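Local coordinates for putative peptide ABC-transport system periplasmic peptide-binding protein (Campylobacter jejuni, PDB 4OEV), which binds nickel(II) as the extracytoplasmic binding protein of an ABC-type importer, in a family generally assigned to peptide transport, at residues A[16-28]-A[90-102]. Numbering follows the deposited sequence.
Sequences ARINPAYSEDHDA and AFKNPKNNSSIYV. With NI (nickel (II) ion), chain C.
In this family 5 solute-binding protein, A21 and Y22 of the loop 16-28 lie against S98 and S99 of the segment 90-102, which runs from the end of helix 81-92 into the start of helix 101-104. The same loop carries the nickel ligand H26. The carbonyl oxygen A21 O accepts two bonds in its plane. S98 OG bonds A21 O at 2.6 Å, on a lone pair, and S99 N bonds the same A21 O at 3.0 Å. With chi1 at 176°, S98 OG is turned away from its own N, where it donates to A21 O and accepts from I100 N in an ST turn. S98 OG thus joins the turn 98-101 to A21, beside the bonds made by S99 N and S99 OG.

S99 OG bonds S23 O at 2.6 Å. It approaches from above the carbonyl plane, 50° out of it. Y22 OH gives a bond of 2.7 Å to N96 O, on a lone pair in the carbonyl plane. N97 O lies at the edge of the Y22 ring. R17 NH1 sits over the centre of one ring face, and A21 CB lies on the opposite face, toward the rim. A water links R17 NH2 to N97 O.

On the apolar side, A21 CB meets F91 CE1 at 3.7 Å. I100 CD1 lies over the centre of one face of the F91 ring and also touches P20 O.

Farther along the loop, H26 ND1 donates to E24 O, which would help set the rotation of the imidazole. H480 and H481 also bind the metal, and H26 touches the oxalate. H26 NE2 meets the nickel at 2.2 Å.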
loop_
_atom_site.group_PDB
_atom_site.type_symbol
_atom_site.label_atom_id
_atom_site.label_comp_id
_atom_site.label_asym_id
_atom_site.label_seq_id
_atom_site.Cartn_x
_atom_site.Cartn_y
_atom_site.Cartn_z
ATOM N N ALA A 16 0.391 -2.085 14.936
ATOM C CA ALA A 16 0.722 -2.394 16.332
ATOM C C ALA A 16 1.983 -1.696 16.829
ATOM O O ALA A 16 2.197 -1.608 18.031
ATOM C CB ALA A 16 0.877 -3.888 16.540
ATOM N N ARG A 17 2.845 -1.247 15.929
ATOM C CA ARG A 17 4.081 -0.563 16.374
ATOM C C ARG A 17 4.172 0.744 15.605
ATOM O O ARG A 17 4.295 0.744 14.369
ATOM C CB ARG A 17 5.317 -1.445 16.132
ATOM C CG ARG A 17 5.390 -2.684 16.994
ATOM C CD ARG A 17 6.588 -3.561 16.607
ATOM N NE ARG A 17 6.358 -4.292 15.368
ATOM C CZ ARG A 17 7.218 -5.153 14.829
ATOM N NH1 ARG A 17 8.397 -5.404 15.388
ATOM N NH2 ARG A 17 6.904 -5.774 13.716
ATOM N N ILE A 18 3.983 1.865 16.302
ATOM C CA ILE A 18 4.008 3.142 15.618
ATOM C C ILE A 18 5.456 3.557 15.484
ATOM O O ILE A 18 5.954 4.421 16.208
ATOM C CB ILE A 18 3.157 4.224 16.337
ATOM C CG1 ILE A 18 1.691 3.749 16.458
ATOM C CG2 ILE A 18 3.179 5.528 15.526
ATOM C CD1 ILE A 18 0.800 4.661 17.344
ATOM N N ASN A 19 6.104 2.953 14.504
ATOM C CA ASN A 19 7.543 3.067 14.329
ATOM C C ASN A 19 7.814 2.911 12.845
ATOM O O ASN A 19 7.444 1.894 12.258
ATOM C CB ASN A 19 8.229 1.993 15.167
ATOM C CG ASN A 19 9.722 1.976 15.017
ATOM O OD1 ASN A 19 10.293 2.452 14.038
ATOM N ND2 ASN A 19 10.374 1.435 16.015
ATOM N N PRO A 20 8.397 3.945 12.226
ATOM C CA PRO A 20 8.723 3.928 10.793
ATOM C C PRO A 20 9.409 2.615 10.318
ATOM O O PRO A 20 9.155 2.198 9.197
ATOM C CB PRO A 20 9.666 5.128 10.642
ATOM C CG PRO A 20 9.285 6.042 11.763
ATOM C CD PRO A 20 8.622 5.267 12.840
ATOM N N ALA A 21 10.231 1.977 11.160
ATOM C CA ALA A 21 10.928 0.757 10.744
ATOM C C ALA A 21 9.966 -0.394 10.410
ATOM O O ALA A 21 10.375 -1.342 9.713
ATOM C CB ALA A 21 11.889 0.311 11.804
ATOM N N TYR A 22 8.721 -0.317 10.902
ATOM C CA TYR A 22 7.711 -1.374 10.689
ATOM C C TYR A 22 6.503 -0.863 9.890
ATOM O O TYR A 22 5.426 -1.502 9.859
ATOM C CB TYR A 22 7.282 -1.974 12.072
ATOM C CG TYR A 22 8.524 -2.422 12.814
ATOM C CD1 TYR A 22 9.242 -3.537 12.355
ATOM C CD2 TYR A 22 9.010 -1.719 13.897
ATOM C CE1 TYR A 22 10.392 -3.949 12.964
ATOM C CE2 TYR A 22 10.209 -2.127 14.551
ATOM C CZ TYR A 22 10.878 -3.242 14.072
ATOM O OH TYR A 22 12.029 -3.701 14.646
ATOM N N SER A 23 6.716 0.235 9.157
ATOM C CA SER A 23 5.696 0.729 8.227
ATOM C C SER A 23 5.335 -0.306 7.148
ATOM O O SER A 23 6.221 -0.762 6.423
ATOM C CB SER A 23 6.181 1.940 7.491
ATOM O OG SER A 23 5.212 2.343 6.548
ATOM N N GLU A 24 4.048 -0.605 6.995
ATOM C CA GLU A 24 3.609 -1.479 5.910
ATOM C C GLU A 24 2.704 -0.751 4.927
ATOM O O GLU A 24 1.940 -1.389 4.214
ATOM C CB GLU A 24 2.892 -2.724 6.457
ATOM C CG GLU A 24 3.864 -3.641 7.189
ATOM C CD GLU A 24 3.286 -5.002 7.473
ATOM O OE1 GLU A 24 2.119 -5.096 7.916
ATOM O OE2 GLU A 24 3.977 -5.992 7.176
ATOM N N ASP A 25 2.801 0.578 4.911
ATOM C CA ASP A 25 2.018 1.465 4.031
ATOM C C ASP A 25 0.513 1.257 4.250
ATOM O O ASP A 25 -0.283 1.518 3.344
ATOM C CB ASP A 25 2.326 1.270 2.535
ATOM C CG ASP A 25 3.723 1.717 2.133
ATOM O OD1 ASP A 25 4.407 2.363 2.946
ATOM O OD2 ASP A 25 4.140 1.448 0.974
ATOM N N HIS A 26 0.113 0.810 5.442
ATOM C CA HIS A 26 -1.320 0.640 5.703
ATOM C C HIS A 26 -1.908 1.627 6.707
ATOM O O HIS A 26 -3.119 1.746 6.795
ATOM C CB HIS A 26 -1.628 -0.755 6.228
ATOM C CG HIS A 26 -1.736 -1.768 5.158
ATOM N ND1 HIS A 26 -0.643 -2.246 4.469
ATOM C CD2 HIS A 26 -2.828 -2.365 4.607
ATOM C CE1 HIS A 26 -1.060 -3.122 3.561
ATOM N NE2 HIS A 26 -2.367 -3.184 3.619
ATOM N N ASP A 27 -1.076 2.337 7.450
ATOM C CA ASP A 27 -1.604 3.166 8.536
ATOM C C ASP A 27 -1.567 4.663 8.242
ATOM O O ASP A 27 -0.981 5.107 7.246
ATOM C CB ASP A 27 -0.834 2.891 9.812
ATOM C CG ASP A 27 0.563 3.451 9.753
ATOM O OD1 ASP A 27 0.701 4.637 10.090
ATOM O OD2 ASP A 27 1.500 2.724 9.352
ATOM N N ALA A 28 -2.233 5.435 9.096
ATOM C CA ALA A 28 -2.222 6.892 8.963
ATOM C C ALA A 28 -1.533 7.565 10.153
ATOM O O ALA A 28 -1.586 8.804 10.262
ATOM C CB ALA A 28 -3.657 7.455 8.793
ATOM N N ALA A 90 19.481 1.415 11.077
ATOM C CA ALA A 90 18.481 0.650 11.789
ATOM C C ALA A 90 17.597 -0.150 10.826
ATOM O O ALA A 90 17.344 -1.309 11.100
ATOM C CB ALA A 90 17.608 1.560 12.657
ATOM N N PHE A 91 17.193 0.459 9.706
ATOM C CA PHE A 91 16.338 -0.163 8.686
ATOM C C PHE A 91 17.075 -1.294 7.960
ATOM O O PHE A 91 16.461 -2.255 7.513
ATOM C CB PHE A 91 15.885 0.864 7.663
ATOM C CG PHE A 91 15.134 2.059 8.269
ATOM C CD1 PHE A 91 14.399 1.939 9.453
ATOM C CD2 PHE A 91 15.199 3.293 7.654
ATOM C CE1 PHE A 91 13.685 3.022 9.982
ATOM C CE2 PHE A 91 14.514 4.414 8.195
ATOM C CZ PHE A 91 13.767 4.271 9.367
ATOM N N LYS A 92 18.398 -1.193 7.836
ATOM C CA LYS A 92 19.090 -2.225 7.065
ATOM C C LYS A 92 19.767 -3.244 7.951
ATOM O O LYS A 92 20.387 -4.163 7.443
ATOM C CB LYS A 92 20.114 -1.621 6.117
ATOM C CG LYS A 92 21.307 -0.928 6.815
ATOM C CD LYS A 92 22.364 -0.540 5.799
ATOM C CE LYS A 92 23.679 -0.083 6.489
ATOM N NZ LYS A 92 24.857 -0.889 6.008
ATOM N N ASN A 93 19.637 -3.105 9.268
ATOM C CA ASN A 93 20.152 -4.122 10.194
ATOM C C ASN A 93 19.214 -5.302 10.225
ATOM O O ASN A 93 18.038 -5.151 10.592
ATOM C CB ASN A 93 20.342 -3.530 11.599
ATOM C CG ASN A 93 21.104 -4.447 12.538
ATOM O OD1 ASN A 93 20.922 -5.668 12.530
ATOM N ND2 ASN A 93 21.992 -3.860 13.341
ATOM N N PRO A 94 19.709 -6.489 9.807
ATOM C CA PRO A 94 18.803 -7.640 9.733
ATOM C C PRO A 94 18.167 -8.013 11.078
ATOM O O PRO A 94 17.040 -8.512 11.107
ATOM C CB PRO A 94 19.725 -8.794 9.247
ATOM C CG PRO A 94 20.883 -8.123 8.566
ATOM C CD PRO A 94 21.082 -6.830 9.372
ATOM N N LYS A 95 18.838 -7.696 12.175
ATOM C CA LYS A 95 18.336 -8.064 13.495
ATOM C C LYS A 95 17.116 -7.221 13.868
ATOM O O LYS A 95 16.438 -7.517 14.857
ATOM C CB LYS A 95 19.448 -7.960 14.547
ATOM C CG LYS A 95 20.436 -9.116 14.486
ATOM C CD LYS A 95 21.339 -9.247 15.728
ATOM C CE LYS A 95 22.242 -8.023 15.926
ATOM N NZ LYS A 95 23.448 -8.310 16.759
ATOM N N ASN A 96 16.843 -6.175 13.092
ATOM C CA ASN A 96 15.641 -5.377 13.358
ATOM C C ASN A 96 14.404 -5.848 12.593
ATOM O O ASN A 96 13.290 -5.417 12.919
ATOM C CB ASN A 96 15.858 -3.897 13.050
ATOM C CG ASN A 96 16.757 -3.236 14.047
ATOM O OD1 ASN A 96 16.791 -3.647 15.206
ATOM N ND2 ASN A 96 17.476 -2.200 13.622
ATOM N N ASN A 97 14.582 -6.739 11.616
ATOM C CA ASN A 97 13.451 -7.299 10.846
ATOM C C ASN A 97 12.518 -6.246 10.262
ATOM O O ASN A 97 11.295 -6.403 10.271
ATOM C CB ASN A 97 12.654 -8.288 11.714
ATOM C CG ASN A 97 13.556 -9.339 12.337
ATOM O OD1 ASN A 97 14.139 -10.140 11.631
ATOM N ND2 ASN A 97 13.721 -9.293 13.664
ATOM N N SER A 98 13.109 -5.201 9.691
ATOM C CA SER A 98 12.363 -4.028 9.237
ATOM C C SER A 98 11.477 -4.337 8.053
ATOM O O SER A 98 11.881 -5.082 7.170
ATOM C CB SER A 98 13.327 -2.902 8.878
ATOM O OG SER A 98 12.587 -1.812 8.352
ATOM N N SER A 99 10.265 -3.771 8.032
ATOM C CA SER A 99 9.321 -3.988 6.930
ATOM C C SER A 99 9.851 -3.305 5.644
ATOM O O SER A 99 9.447 -3.628 4.527
ATOM C CB SER A 99 7.950 -3.401 7.308
ATOM O OG SER A 99 8.167 -2.000 7.542
ATOM N N ILE A 100 10.774 -2.367 5.825
ATOM C CA ILE A 100 11.308 -1.594 4.703
ATOM C C ILE A 100 12.794 -1.925 4.495
ATOM O O ILE A 100 13.500 -1.218 3.791
ATOM C CB ILE A 100 11.120 -0.057 4.920
ATOM C CG1 ILE A 100 11.779 0.382 6.219
ATOM C CG2 ILE A 100 9.631 0.295 4.958
ATOM C CD1 ILE A 100 11.457 1.811 6.612
ATOM N N TYR A 101 13.218 -3.076 5.030
ATOM C CA TYR A 101 14.593 -3.552 4.847
ATOM C C TYR A 101 15.092 -3.421 3.380
ATOM O O TYR A 101 16.186 -2.943 3.110
ATOM C CB TYR A 101 14.695 -5.001 5.344
ATOM C CG TYR A 101 16.049 -5.629 5.035
ATOM C CD1 TYR A 101 16.206 -6.566 4.008
ATOM C CD2 TYR A 101 17.181 -5.255 5.754
ATOM C CE1 TYR A 101 17.492 -7.111 3.730
ATOM C CE2 TYR A 101 18.427 -5.786 5.478
ATOM C CZ TYR A 101 18.572 -6.722 4.483
ATOM O OH TYR A 101 19.820 -7.209 4.225
ATOM N N VAL A 102 14.246 -3.811 2.428
ATOM C CA VAL A 102 14.643 -3.867 1.018
ATOM C C VAL A 102 14.817 -2.464 0.423
ATOM O O VAL A 102 15.370 -2.317 -0.672
ATOM C CB VAL A 102 13.608 -4.702 0.168
ATOM C CG1 VAL A 102 13.617 -6.154 0.618
ATOM C CG2 VAL A 102 12.203 -4.075 0.297
HETATM NI NI NI C . -3.823 -4.038 2.167
HETATM O O HOH W 1 9.160 -7.067 11.886
HETATM O O HOH W 2 -4.212 -4.964 3.864
#